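Local structure of putative uncharacterized protein (Acidianus two-tailed virus, 3FAJ) at residues K72-A77 against A120-P125; S83-P88 against I106-S111. The protein is a structural protein of the virion of the archaeal Acidianus two-tailed virus and probably binds DNA. All coordinates share one frame; numbering follows the deposited sequence. Where two conformers were deposited one is given.

Contact 1: K72-A77 against A120-P125; sequences KEAIHA and AFLASP
Ala74 CB points from helix 69-86 at two neighbouring side chains of helix 113-123 and meets both. It lies 3.8 Å from Phe121 CD2, approaching the ring obliquely, and 3.9 Å from Leu122 CD2. Next to it in the helix, Ile75 offers CG1 to Leu122 CD1 at 4.0 Å, and the isoleucine and leucine side chains cross at about a right angle. CG1 is the branch of Ile75 that touches, lying beside the backbone N (chi1 -60°) while CG2 is anti to it. The interface is purely apolar and belongs to a helical bundle of the RIP/P131 family. With an alanine at its centre, the CA atoms of Ala74 and Leu122 are 7.2 Å apart. Helix 31-43 backs the buried side: Ile75 touches Ala35, and Leu122 touches Ala32 and Val36. Phe121, at the outer side, also packs on Arg70. Helix 113-123 ends at Ala123, and Ser124, which follows, is the N-cap of helix 125-132. Ser124 OG donates to Phe121 O at 2.8 Å, tilted 23° from the carbonyl plane, and Ser124 N reaches the same oxygen from the same face. Thr127 OG1 is hydrogen-bonded to Phe121 O and to Ser124 OG.

Contact 2: S83-P88 against I106-S111; sequences SDAMKP and IAQVTS
Ala85 against Val109 and Gln108 is a small helix-to-helix contact, partly apolar and partly bridged by water, that joins the C-terminal part of helix 69-86 to the short helix 103-111 in the helical RIP/P131 fold. A single methyl group does the work on one side: Ala85 CB points across the gap and touches Val109 CG2 at 3.9 Å. With the valine chi1 at 175°, CG1 is anti to the backbone N and CG2 lies beside it, turned to the alanine. The same methyl meets Gln108 NE2, also at 3.9 Å, and this approach is a van der Waals one. Gln108 runs out extended from its helix, which brings its amide beside Ala85. There one water bridges the helices, donating to Ala85 O at 2.7 Å and to Gln108 OE1 at 3.0 Å.

Around this pair, Val109 rests on Phe42 of helix 31-43, and Ala85 also touches Val105, one turn before Val109. Within 83-88, Asp84 OD1 accepts Lys87 NZ at 2.9 Å in a salt bridge through its anti lone pair. On the other helix Thr110 OG1 donates back to Ile106 O, which Thr110 N reaches from the opposite face.

The contact is thus divided by polarity. The valine side is buried and apolar, whereas at the exposed glutamine a water, with both its protons engaged, satisfies the carbonyl of Ala85 and ties it to the amide oxygen.

How the contacts relate
Both contacts draw on helix 69-86, which presents its first half to contact 1 and its C-terminal part to contact 2; their centres lie 18 Å apart and their nearest atoms about 7 Å, without touching. The partners, helices 113-123 and 103-111, are consecutive in the chain. Contact 2 is nested inside the loop that contact 1 closes: the chain leaves 83-88 and, after an unmodelled gap at 91-97, passes the strand 99-100 and returns through 106-111 before reaching 120-125. The two short helices therefore run back along one long helix, and helix 31-43 touches residues of both contacts, so that these two helices tie both contacts into one helical arrangement.

Contact 1: K72-A77 against A120-P125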
loop_
_atom_site.group_PDB
_atom_site.type_symbol
_atom_site.label_atom_id
_atom_site.label_comp_id
_atom_site.label_asym_id
_atom_site.label_seq_id
_atom_site.Cartn_x
_atom_site.Cartn_y
_atom_site.Cartn_z
ATOM N N LYS A 72 -5.534 -3.875 -7.197
ATOM C CA LYS A 72 -4.427 -4.840 -7.159
ATOM C C LYS A 72 -3.175 -4.180 -7.715
ATOM O O LYS A 72 -2.100 -4.238 -7.092
ATOM C CB LYS A 72 -4.795 -6.084 -7.967
ATOM C CG LYS A 72 -3.658 -7.091 -8.182
ATOM C CD LYS A 72 -4.042 -8.111 -9.253
ATOM C CE LYS A 72 -3.910 -7.546 -10.699
ATOM N NZ LYS A 72 -4.282 -8.600 -11.708
ATOM N N GLU A 73 -3.304 -3.553 -8.887
ATOM C CA GLU A 73 -2.122 -2.982 -9.552
ATOM C C GLU A 73 -1.536 -1.800 -8.782
ATOM O O GLU A 73 -0.302 -1.672 -8.689
ATOM C CB GLU A 73 -2.464 -2.602 -10.986
ATOM C CG GLU A 73 -2.752 -3.864 -11.849
ATOM C CD GLU A 73 -3.284 -3.548 -13.234
ATOM O OE1 GLU A 73 -3.798 -2.428 -13.455
ATOM O OE2 GLU A 73 -3.193 -4.443 -14.105
ATOM N N ALA A 74 -2.397 -0.962 -8.194
ATOM C CA ALA A 74 -1.885 0.168 -7.415
ATOM C C ALA A 74 -1.096 -0.304 -6.198
ATOM O O ALA A 74 -0.002 0.224 -5.919
ATOM C CB ALA A 74 -3.025 1.159 -7.018
ATOM N N ILE A 75 -1.634 -1.309 -5.498
ATOM C CA ILE A 75 -0.935 -1.874 -4.320
ATOM C C ILE A 75 0.386 -2.501 -4.780
ATOM O O ILE A 75 1.422 -2.289 -4.154
ATOM C CB ILE A 75 -1.809 -2.870 -3.538
ATOM C CG1 ILE A 75 -3.088 -2.180 -3.014
ATOM C CG2 ILE A 75 -0.964 -3.495 -2.400
ATOM C CD1 ILE A 75 -4.171 -3.189 -2.576
ATOM N N HIS A 76 0.360 -3.225 -5.905
ATOM C CA HIS A 76 1.572 -3.848 -6.422
ATOM C C HIS A 76 2.663 -2.792 -6.663
ATOM O O HIS A 76 3.836 -3.011 -6.320
ATOM C CB HIS A 76 1.254 -4.626 -7.702
ATOM C CG HIS A 76 2.369 -5.500 -8.167
ATOM N ND1 HIS A 76 3.327 -5.078 -9.067
ATOM C CD2 HIS A 76 2.671 -6.787 -7.868
ATOM C CE1 HIS A 76 4.175 -6.065 -9.301
ATOM N NE2 HIS A 76 3.797 -7.117 -8.591
ATOM N N ALA A 77 2.280 -1.653 -7.243
ATOM C CA ALA A 77 3.250 -0.578 -7.544
ATOM C C ALA A 77 3.878 -0.057 -6.255
ATOM O O ALA A 77 5.100 0.154 -6.203
ATOM C CB ALA A 77 2.587 0.574 -8.352
ATOM N N ALA A 120 -3.431 8.085 -3.327
ATOM C CA ALA A 120 -4.646 8.880 -3.574
ATOM C C ALA A 120 -5.687 8.065 -4.344
ATOM O O ALA A 120 -6.888 8.199 -4.109
ATOM C CB ALA A 120 -4.305 10.114 -4.348
ATOM N N PHE A 121 -5.220 7.271 -5.293
ATOM C CA PHE A 121 -6.112 6.431 -6.096
ATOM C C PHE A 121 -6.815 5.425 -5.197
ATOM O O PHE A 121 -8.026 5.227 -5.292
ATOM C CB PHE A 121 -5.322 5.721 -7.201
ATOM C CG PHE A 121 -6.148 4.770 -8.018
ATOM C CD1 PHE A 121 -7.075 5.258 -8.938
ATOM C CD2 PHE A 121 -5.988 3.395 -7.883
ATOM C CE1 PHE A 121 -7.839 4.377 -9.713
ATOM C CE2 PHE A 121 -6.761 2.501 -8.642
ATOM C CZ PHE A 121 -7.671 3.010 -9.571
ATOM N N LEU A 122 -6.063 4.804 -4.309
ATOM C CA LEU A 122 -6.636 3.813 -3.411
ATOM C C LEU A 122 -7.597 4.453 -2.420
ATOM O O LEU A 122 -8.614 3.857 -2.062
ATOM C CB LEU A 122 -5.533 3.073 -2.669
ATOM C CG LEU A 122 -4.697 2.138 -3.583
ATOM C CD1 LEU A 122 -3.472 1.759 -2.825
ATOM C CD2 LEU A 122 -5.447 0.867 -4.021
ATOM N N ALA A 123 -7.284 5.679 -2.012
ATOM C CA ALA A 123 -8.097 6.411 -1.056
ATOM C C ALA A 123 -9.369 6.992 -1.691
ATOM O O ALA A 123 -10.330 7.321 -0.987
ATOM C CB ALA A 123 -7.243 7.515 -0.408
ATOM N N SER A 124 -9.378 7.127 -3.020
ATOM C CA SER A 124 -10.432 7.869 -3.719
ATOM C C SER A 124 -11.790 7.185 -3.573
ATOM O O SER A 124 -11.843 5.959 -3.562
ATOM C CB SER A 124 -10.108 8.029 -5.213
ATOM O OG SER A 124 -10.266 6.801 -5.900
ATOM N N PRO A 125 -12.872 7.983 -3.442
ATOM C CA PRO A 125 -14.229 7.420 -3.372
ATOM C C PRO A 125 -14.521 6.405 -4.463
ATOM O O PRO A 125 -15.043 5.316 -4.167
ATOM C CB PRO A 125 -15.124 8.655 -3.524
ATOM C CG PRO A 125 -14.344 9.738 -2.930
ATOM C CD PRO A 125 -12.895 9.449 -3.299
#

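Contact 2: S83-P88 against I106-S111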
loop_
_atom_site.group_PDB
_atom_site.type_symbol
_atom_site.label_atom_id
_atom_site.label_comp_id
_atom_site.label_asym_id
_atom_site.label_seq_id
_atom_site.Cartn_x
_atom_site.Cartn_y
_atom_site.Cartn_z
ATOM N N SER A 83 9.782 -2.029 -1.331
ATOM C CA SER A 83 10.800 -3.085 -1.416
ATOM C C SER A 83 12.121 -2.553 -1.955
ATOM O O SER A 83 13.187 -2.854 -1.416
ATOM C CB SER A 83 10.309 -4.227 -2.314
ATOM O OG SER A 83 9.093 -4.758 -1.822
ATOM N N ASP A 84 12.036 -1.767 -3.028
ATOM C CA ASP A 84 13.210 -1.210 -3.677
ATOM C C ASP A 84 13.948 -0.242 -2.759
ATOM O O ASP A 84 15.186 -0.260 -2.723
ATOM C CB ASP A 84 12.829 -0.506 -4.981
ATOM C CG ASP A 84 12.433 -1.475 -6.096
ATOM O OD1 ASP A 84 12.633 -2.714 -5.968
ATOM O OD2 ASP A 84 11.909 -0.975 -7.123
ATOM N N ALA A 85 13.193 0.585 -2.034
ATOM C CA ALA A 85 13.770 1.583 -1.140
ATOM C C ALA A 85 14.435 0.899 0.058
ATOM O O ALA A 85 15.370 1.442 0.633
ATOM C CB ALA A 85 12.708 2.595 -0.679
ATOM N N MET A 86 13.967 -0.304 0.406
ATOM C CA MET A 86 14.529 -1.045 1.538
ATOM C C MET A 86 15.791 -1.834 1.205
ATOM O O MET A 86 16.476 -2.314 2.120
ATOM C CB MET A 86 13.490 -1.975 2.174
ATOM C CG MET A 86 12.465 -1.255 3.039
ATOM S SD MET A 86 13.170 -0.340 4.444
ATOM C CE MET A 86 13.905 -1.641 5.423
ATOM N N LYS A 87 16.091 -1.971 -0.091
ATOM C CA LYS A 87 17.231 -2.787 -0.546
ATOM C C LYS A 87 18.564 -2.432 0.128
ATOM O O LYS A 87 19.241 -3.333 0.634
ATOM C CB LYS A 87 17.364 -2.781 -2.077
ATOM C CG LYS A 87 16.223 -3.466 -2.801
ATOM C CD LYS A 87 16.654 -3.942 -4.180
ATOM C CE LYS A 87 15.486 -4.000 -5.173
ATOM N NZ LYS A 87 14.246 -4.696 -4.674
ATOM N N PRO A 88 18.947 -1.132 0.154
ATOM C CA PRO A 88 20.193 -0.766 0.851
ATOM C C PRO A 88 20.229 -1.135 2.346
ATOM O O PRO A 88 21.304 -1.155 2.953
ATOM C CB PRO A 88 20.248 0.762 0.700
ATOM C CG PRO A 88 19.412 1.065 -0.472
ATOM C CD PRO A 88 18.304 0.051 -0.451
ATOM N N ILE A 106 10.999 6.286 4.673
ATOM C CA ILE A 106 9.665 6.899 4.724
ATOM C C ILE A 106 9.633 8.202 3.922
ATOM O O ILE A 106 8.709 8.428 3.145
ATOM C CB ILE A 106 9.186 7.100 6.179
ATOM C CG1 ILE A 106 9.101 5.748 6.896
ATOM C CG2 ILE A 106 7.843 7.874 6.228
ATOM C CD1 ILE A 106 8.764 5.851 8.375
ATOM N N ALA A 107 10.656 9.038 4.109
ATOM C CA ALA A 107 10.768 10.308 3.399
ATOM C C ALA A 107 10.854 10.094 1.881
ATOM O O ALA A 107 10.166 10.773 1.113
ATOM C CB ALA A 107 11.986 11.089 3.905
ATOM N N GLN A 108 11.706 9.163 1.456
ATOM C CA GLN A 108 11.906 8.910 0.018
ATOM C C GLN A 108 10.603 8.439 -0.620
ATOM O O GLN A 108 10.148 8.997 -1.635
ATOM C CB GLN A 108 12.998 7.863 -0.167
ATOM C CG GLN A 108 13.236 7.433 -1.603
ATOM C CD GLN A 108 14.265 6.329 -1.704
ATOM O OE1 GLN A 108 15.113 6.171 -0.820
ATOM N NE2 GLN A 108 14.199 5.556 -2.781
ATOM N N VAL A 109 9.986 7.435 -0.005
ATOM C CA VAL A 109 8.734 6.857 -0.549
ATOM C C VAL A 109 7.597 7.882 -0.599
ATOM O O VAL A 109 6.953 8.063 -1.644
ATOM C CB VAL A 109 8.332 5.562 0.216
ATOM C CG1 VAL A 109 6.977 5.043 -0.264
ATOM C CG2 VAL A 109 9.408 4.478 0.006
ATOM N N THR A 110 7.363 8.574 0.514
ATOM C CA THR A 110 6.246 9.525 0.593
ATOM C C THR A 110 6.431 10.729 -0.335
ATOM O O THR A 110 5.443 11.350 -0.759
ATOM C CB THR A 110 5.968 9.989 2.037
ATOM O OG1 THR A 110 7.123 10.604 2.585
ATOM C CG2 THR A 110 5.576 8.800 2.914
ATOM N N SER A 111 7.686 11.023 -0.677
ATOM C CA SER A 111 8.025 12.120 -1.597
ATOM C C SER A 111 7.931 11.721 -3.067
ATOM O O SER A 111 8.003 12.572 -3.957
ATOM C CB SER A 111 9.436 12.627 -1.314
ATOM O OG SER A 111 9.481 13.368 -0.117
HETATM O O HOH W 1 16.663 3.699 -0.179
#